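Local coordinates for protein NAD dependent epimerase/dehydratase family (uncultured archaeon MedDCM-OCT-S05-C57, PDB 5Y1F) that binds NAD+ and, acting as a monomeric dehydrogenase, probably uses it to oxidise a hydroxyl group of L-threonine, at residues Gln124-Pro129 with His174-Arg179; Ser270-Phe275 with Met315-Ile320. One frame throughout, in Å; residues are numbered along the deposited sequence.

Contact 1 of 2, residues Gln124-Pro129 with His174-Arg179; sequences QKLFCP and HGIDVR. With NAD (nicotinamide-adenine-dinucleotide), chain B.
Over one face of the Arg179 guanidinium, centred on it and 3.6 Å from Arg179 CZ, lies Lys125 NZ in one of the two conformers modelled for that lysine, while Asp177 OD1 meets the edge in plane. In this salt bridge Arg179 NE meets Asp177 OD1 at 2.9 Å and Arg179 NH2 the syn lone pair of Asp177 OD2, a pairing that fixes the rotation of the guanidinium. In that conformer Lys125 CG leaves anti to the backbone N (chi1 -151°), passing 3.2 Å from Asp177 O, and three further bends bring NZ over the arginine. Backbone carbonyls at the end of helix 229-241 and just beyond accept from both cations, Met240 O from Lys125 and Leu239 O and Ala242 O from Arg179, and with Asp177 they would offset the closeness of like charges. The backbones beneath are neighbouring parallel strands of the Rossmann-type sheet, joined by a crossover through helix 155-174. Hydrogen bonds run from Leu126 N to Asp177 O (3.0 Å), Arg179 N to Leu126 O, and Cys128 N to Arg179 O (2.8 Å). Val178 CG2 packs 3.8 Å from Leu126 CB and also against Cys128 SG. Farther along, Pro129 CG lies 3.6 Å from the ribose O3D of NAD.

Contact 2 of 2, residues Ser270-Phe275 with Met315-Ile320; sequences SAHVDF and MTEEMI
His272 and Val273 lean on one side of a helix near the C-terminus of the chain, and the case illustrates how a loop can meet a helix through side chains, with no hydrogen bond between the two segments. This is plain structural packing of the connection between helix 262-270 and strand 276-279 on helix 312-326, where Thr316, Glu317 and Ile320, spaced within about one turn, receive it.

Apolar contacts carry most of the interface. Ile320 extends its CD1 to His272, 3.4 Å from CB and 3.8 Å from CG, so that the methyl sits at the root of the imidazole. Its other branch, CG2, faces Val273 CG2 at 4.1 Å, the two side chains running antiparallel past one another. Ile320 thus serves both loop residues, one with each branch. Thr316 adds a methyl: with CG2 anti to the backbone N, it comes 3.6 Å from His272 CD2, while OG1 is engaged by Tyr205 OH and Ile312 O. This division of labour gives the hydroxyl to helix 199-211 and to the preceding helical turn, and the methyl to the loop.

The polar element is looser and lies toward solvent. Glu317 folds back at chi2 (-76°), which carries its carboxylate to the imidazole, the two planes standing 75° apart. Whether the two attract would depend on the protonation of His272, which is not seen. No hydrogen bond forms: Glu317 OE2 approaches a ring carbon, His272 CE1, at 3.3 Å and remains 4.1 Å from His272 ND1.

How the contacts relate
Set side by side, the two contacts contrast the interior of a nucleotide-binding fold with its periphery. Contact 1 is largely buried and joins two strands of the central sheet, so backbone hydrogen bonds fix its register and a charged cluster lies beside the paired strands. Contact 2, only partly buried, sets a loop against a helix and relies on methyl groups and an imidazole, burying about half as much surface. They share no strand or helix, yet strand 178-187, which carries Arg179 of contact 1, is touched at Ile187 by Met315 and Met319 of contact 2's helix. The centres of contact 1 and contact 2 lie about 38 Å apart. Contact 1 touches the cofactor pocket through Pro129, whereas contact 2 is remote from the annotated sites.

Contact 1 of 2, residues Gln124-Pro129 with His174-Arg179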
# COMPACT_ATOMS: atom_id res chain seq x y z
N GLN A 124 -9.05 0.77 -20.03
CA GLN A 124 -9.27 0.35 -18.65
C GLN A 124 -9.19 1.53 -17.69
O GLN A 124 -8.45 2.49 -17.91
CB GLN A 124 -8.29 -0.71 -18.20
CG GLN A 124 -8.36 -1.96 -19.07
CD GLN A 124 -7.34 -2.98 -18.69
OE1 GLN A 124 -7.61 -4.22 -18.68
NE2 GLN A 124 -6.16 -2.55 -18.45
N LYS A 125 -9.85 1.36 -16.56
CA LYS A 125 -9.65 2.23 -15.38
C LYS A 125 -8.65 1.55 -14.44
O LYS A 125 -8.53 0.32 -14.46
CB LYS A 125 -10.97 2.43 -14.67
CG LYS A 125 -11.06 3.75 -13.96
CD LYS A 125 -10.85 3.48 -12.50
CE LYS A 125 -12.19 3.29 -11.85
NZ LYS A 125 -12.41 4.49 -11.04
N LEU A 126 -7.87 2.35 -13.71
CA LEU A 126 -6.72 1.84 -12.94
C LEU A 126 -6.66 2.45 -11.55
O LEU A 126 -6.98 3.64 -11.36
CB LEU A 126 -5.42 2.17 -13.62
CG LEU A 126 -5.14 1.52 -14.97
CD1 LEU A 126 -3.82 2.05 -15.51
CD2 LEU A 126 -5.16 0.01 -14.97
N PHE A 127 -6.19 1.64 -10.63
CA PHE A 127 -5.69 2.10 -9.34
C PHE A 127 -4.23 1.69 -9.28
O PHE A 127 -3.91 0.51 -9.34
CB PHE A 127 -6.45 1.50 -8.16
CG PHE A 127 -5.93 1.97 -6.82
CD1 PHE A 127 -6.22 3.23 -6.35
CD2 PHE A 127 -5.12 1.16 -6.08
CE1 PHE A 127 -5.67 3.68 -5.17
CE2 PHE A 127 -4.59 1.60 -4.88
CZ PHE A 127 -4.87 2.85 -4.44
N CYS A 128 -3.31 2.68 -9.13
CA CYS A 128 -1.87 2.43 -9.11
C CYS A 128 -1.31 3.22 -7.96
O CYS A 128 -1.11 4.44 -8.08
CB CYS A 128 -1.19 2.85 -10.41
SG CYS A 128 -1.80 1.96 -11.86
N PRO A 129 -1.06 2.57 -6.83
CA PRO A 129 -0.67 3.33 -5.64
C PRO A 129 0.76 3.81 -5.63
O PRO A 129 1.66 3.17 -6.26
CB PRO A 129 -0.94 2.37 -4.49
CG PRO A 129 -0.74 1.04 -5.08
CD PRO A 129 -1.28 1.16 -6.51
N HIS A 174 -3.24 10.52 -22.59
CA HIS A 174 -3.91 9.34 -23.14
C HIS A 174 -5.32 9.18 -22.65
O HIS A 174 -6.00 8.23 -23.04
CB HIS A 174 -3.05 8.08 -22.94
CG HIS A 174 -1.73 8.14 -23.65
ND1 HIS A 174 -0.52 7.90 -23.06
CD2 HIS A 174 -1.45 8.54 -24.92
CE1 HIS A 174 0.46 8.11 -23.93
NE2 HIS A 174 -0.09 8.53 -25.06
N GLY A 175 -5.79 10.05 -21.76
CA GLY A 175 -7.15 9.95 -21.25
C GLY A 175 -7.42 8.73 -20.39
O GLY A 175 -8.57 8.41 -20.14
N ILE A 176 -6.40 8.14 -19.78
CA ILE A 176 -6.61 6.97 -18.91
C ILE A 176 -6.96 7.42 -17.52
O ILE A 176 -6.22 8.19 -16.90
CB ILE A 176 -5.37 6.08 -18.88
CG1 ILE A 176 -5.04 5.57 -20.28
CG2 ILE A 176 -5.56 4.94 -17.90
CD1 ILE A 176 -6.18 4.99 -21.06
N ASP A 177 -8.09 6.96 -17.03
CA ASP A 177 -8.52 7.30 -15.66
C ASP A 177 -7.80 6.39 -14.67
O ASP A 177 -8.27 5.29 -14.35
CB ASP A 177 -10.04 7.18 -15.55
CG ASP A 177 -10.56 7.56 -14.21
OD1 ASP A 177 -9.76 7.93 -13.33
OD2 ASP A 177 -11.79 7.67 -14.07
N VAL A 178 -6.61 6.84 -14.32
CA VAL A 178 -5.75 6.18 -13.34
C VAL A 178 -5.73 7.01 -12.06
O VAL A 178 -5.55 8.26 -12.13
CB VAL A 178 -4.34 5.94 -13.89
CG1 VAL A 178 -3.72 7.19 -14.47
CG2 VAL A 178 -3.43 5.36 -12.83
N ARG A 179 -5.96 6.36 -10.92
CA ARG A 179 -6.00 7.01 -9.61
C ARG A 179 -5.04 6.29 -8.70
O ARG A 179 -4.75 5.10 -8.87
CB ARG A 179 -7.42 6.94 -9.07
CG ARG A 179 -8.42 7.58 -10.01
CD ARG A 179 -9.84 7.36 -9.59
NE ARG A 179 -10.77 7.81 -10.64
CZ ARG A 179 -12.07 8.07 -10.45
NH1 ARG A 179 -12.62 8.00 -9.27
NH2 ARG A 179 -12.81 8.44 -11.51
PA NAD B . 3.48 -6.75 -0.86
O1A NAD B . 2.82 -7.38 0.38
O2A NAD B . 5.00 -6.96 -1.04
O5B NAD B . 2.67 -7.34 -2.15
C5B NAD B . 3.20 -7.17 -3.44
C4B NAD B . 2.91 -8.42 -4.23
O4B NAD B . 3.57 -8.17 -5.48
C3B NAD B . 3.52 -9.68 -3.64
O3B NAD B . 2.49 -10.61 -3.41
C2B NAD B . 4.52 -10.15 -4.71
O2B NAD B . 4.57 -11.57 -4.93
C1B NAD B . 4.02 -9.43 -5.95
N9A NAD B . 5.11 -9.27 -6.93
C8A NAD B . 6.40 -8.98 -6.68
N7A NAD B . 7.12 -9.01 -7.80
C5A NAD B . 6.26 -9.36 -8.76
C6A NAD B . 6.38 -9.60 -10.20
N6A NAD B . 7.58 -9.48 -10.84
N1A NAD B . 5.28 -9.90 -10.88
C2A NAD B . 4.12 -10.07 -10.26
N3A NAD B . 3.93 -9.86 -8.96
C4A NAD B . 4.96 -9.52 -8.20
O3 NAD B . 3.19 -5.18 -0.98
PN NAD B . 1.94 -4.37 -0.34
O1N NAD B . 0.66 -5.21 -0.45
O2N NAD B . 2.32 -3.88 1.04
O5D NAD B . 1.88 -3.12 -1.36
C5D NAD B . 1.03 -3.16 -2.47
C4D NAD B . 1.17 -1.79 -3.15
O4D NAD B . 0.93 -0.74 -2.18
C3D NAD B . 2.55 -1.56 -3.73
O3D NAD B . 2.42 -0.66 -4.87
C2D NAD B . 3.25 -0.75 -2.63
O2D NAD B . 4.31 0.07 -3.17
C1D NAD B . 2.07 0.10 -2.11
N1N NAD B . 2.29 0.57 -0.73
C2N NAD B . 2.20 -0.25 0.36
C3N NAD B . 2.42 0.23 1.63
C7N NAD B . 2.29 -0.63 2.89
O7N NAD B . 2.56 -0.14 3.95
N7N NAD B . 1.84 -1.85 2.79
C4N NAD B . 2.74 1.57 1.80
C5N NAD B . 2.89 2.38 0.69
C6N NAD B . 2.65 1.86 -0.57
O HOH W 1 -9.56 4.98 -18.57

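Contact 2 of 2, residues Ser270-Phe275 with Met315-Ile320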
# COMPACT_ATOMS: atom_id res chain seq x y z
N SER A 270 1.23 -2.43 25.39
CA SER A 270 1.48 -2.87 26.76
C SER A 270 0.29 -2.63 27.67
O SER A 270 0.23 -3.25 28.76
CB SER A 270 2.69 -2.13 27.34
OG SER A 270 3.87 -2.58 26.76
N ALA A 271 -0.60 -1.72 27.32
CA ALA A 271 -1.83 -1.53 28.09
C ALA A 271 -2.75 -2.76 28.00
O ALA A 271 -3.71 -2.86 28.77
CB ALA A 271 -2.59 -0.29 27.64
N HIS A 272 -2.46 -3.68 27.07
CA HIS A 272 -3.31 -4.85 26.81
C HIS A 272 -2.58 -6.16 27.05
O HIS A 272 -3.21 -7.17 27.42
CB HIS A 272 -3.80 -4.84 25.37
CG HIS A 272 -4.72 -3.70 25.05
ND1 HIS A 272 -6.03 -3.67 25.47
CD2 HIS A 272 -4.48 -2.51 24.47
CE1 HIS A 272 -6.57 -2.51 25.15
NE2 HIS A 272 -5.65 -1.79 24.52
N VAL A 273 -1.31 -6.19 26.69
CA VAL A 273 -0.52 -7.40 26.69
C VAL A 273 0.84 -7.12 27.33
O VAL A 273 1.40 -6.04 27.15
CB VAL A 273 -0.35 -7.93 25.25
CG1 VAL A 273 0.81 -8.90 25.13
CG2 VAL A 273 -1.64 -8.61 24.81
N ASP A 274 1.30 -8.04 28.16
CA ASP A 274 2.61 -7.89 28.77
C ASP A 274 3.67 -8.22 27.73
O ASP A 274 3.66 -9.31 27.20
CB ASP A 274 2.75 -8.89 29.92
CG ASP A 274 4.01 -8.67 30.73
OD1 ASP A 274 4.21 -7.53 31.20
OD2 ASP A 274 4.80 -9.63 30.88
N PHE A 275 4.63 -7.33 27.49
CA PHE A 275 5.77 -7.76 26.61
C PHE A 275 7.03 -6.92 26.75
O PHE A 275 6.95 -5.83 27.23
CB PHE A 275 5.38 -7.94 25.09
CG PHE A 275 5.45 -6.66 24.25
CD1 PHE A 275 6.30 -6.54 23.19
CD2 PHE A 275 4.62 -5.62 24.54
CE1 PHE A 275 6.31 -5.36 22.40
CE2 PHE A 275 4.64 -4.44 23.81
CZ PHE A 275 5.48 -4.31 22.73
N MET A 315 -7.45 0.49 16.46
CA MET A 315 -6.64 -0.43 15.70
C MET A 315 -6.06 -1.48 16.64
O MET A 315 -6.00 -2.64 16.34
CB MET A 315 -5.48 0.36 15.06
CG MET A 315 -4.36 -0.58 14.54
SD MET A 315 -3.16 0.29 13.55
CE MET A 315 -2.35 1.24 14.87
N THR A 316 -5.53 -1.03 17.77
CA THR A 316 -4.92 -1.97 18.74
C THR A 316 -5.91 -3.09 19.20
O THR A 316 -5.55 -4.20 19.28
CB THR A 316 -4.32 -1.19 19.92
OG1 THR A 316 -3.23 -0.41 19.45
CG2 THR A 316 -3.80 -2.11 20.97
N GLU A 317 -7.14 -2.71 19.46
CA GLU A 317 -8.15 -3.68 19.85
C GLU A 317 -8.35 -4.71 18.73
O GLU A 317 -8.42 -5.87 19.00
CB GLU A 317 -9.44 -2.92 20.14
CG GLU A 317 -9.44 -2.26 21.49
CD GLU A 317 -9.65 -3.23 22.65
OE1 GLU A 317 -9.83 -4.43 22.46
OE2 GLU A 317 -9.60 -2.76 23.77
N GLU A 318 -8.43 -4.28 17.49
CA GLU A 318 -8.65 -5.23 16.39
C GLU A 318 -7.46 -6.17 16.28
O GLU A 318 -7.57 -7.37 16.05
CB GLU A 318 -8.84 -4.51 15.06
CG GLU A 318 -10.21 -3.91 14.85
CD GLU A 318 -11.28 -4.92 14.47
OE1 GLU A 318 -11.02 -6.16 14.44
OE2 GLU A 318 -12.44 -4.46 14.29
N MET A 319 -6.27 -5.58 16.28
CA MET A 319 -5.06 -6.37 16.11
C MET A 319 -4.94 -7.41 17.22
O MET A 319 -4.67 -8.61 16.98
CB MET A 319 -3.83 -5.47 16.13
CG MET A 319 -3.67 -4.57 14.93
SD MET A 319 -3.35 -5.43 13.38
CE MET A 319 -1.68 -5.94 13.65
N ILE A 320 -5.01 -6.94 18.46
CA ILE A 320 -4.77 -7.84 19.58
C ILE A 320 -5.84 -8.93 19.67
O ILE A 320 -5.50 -10.12 19.90
CB ILE A 320 -4.61 -7.07 20.91
CG1 ILE A 320 -3.33 -6.25 20.87
CG2 ILE A 320 -4.64 -8.05 22.11
CD1 ILE A 320 -3.11 -5.37 22.06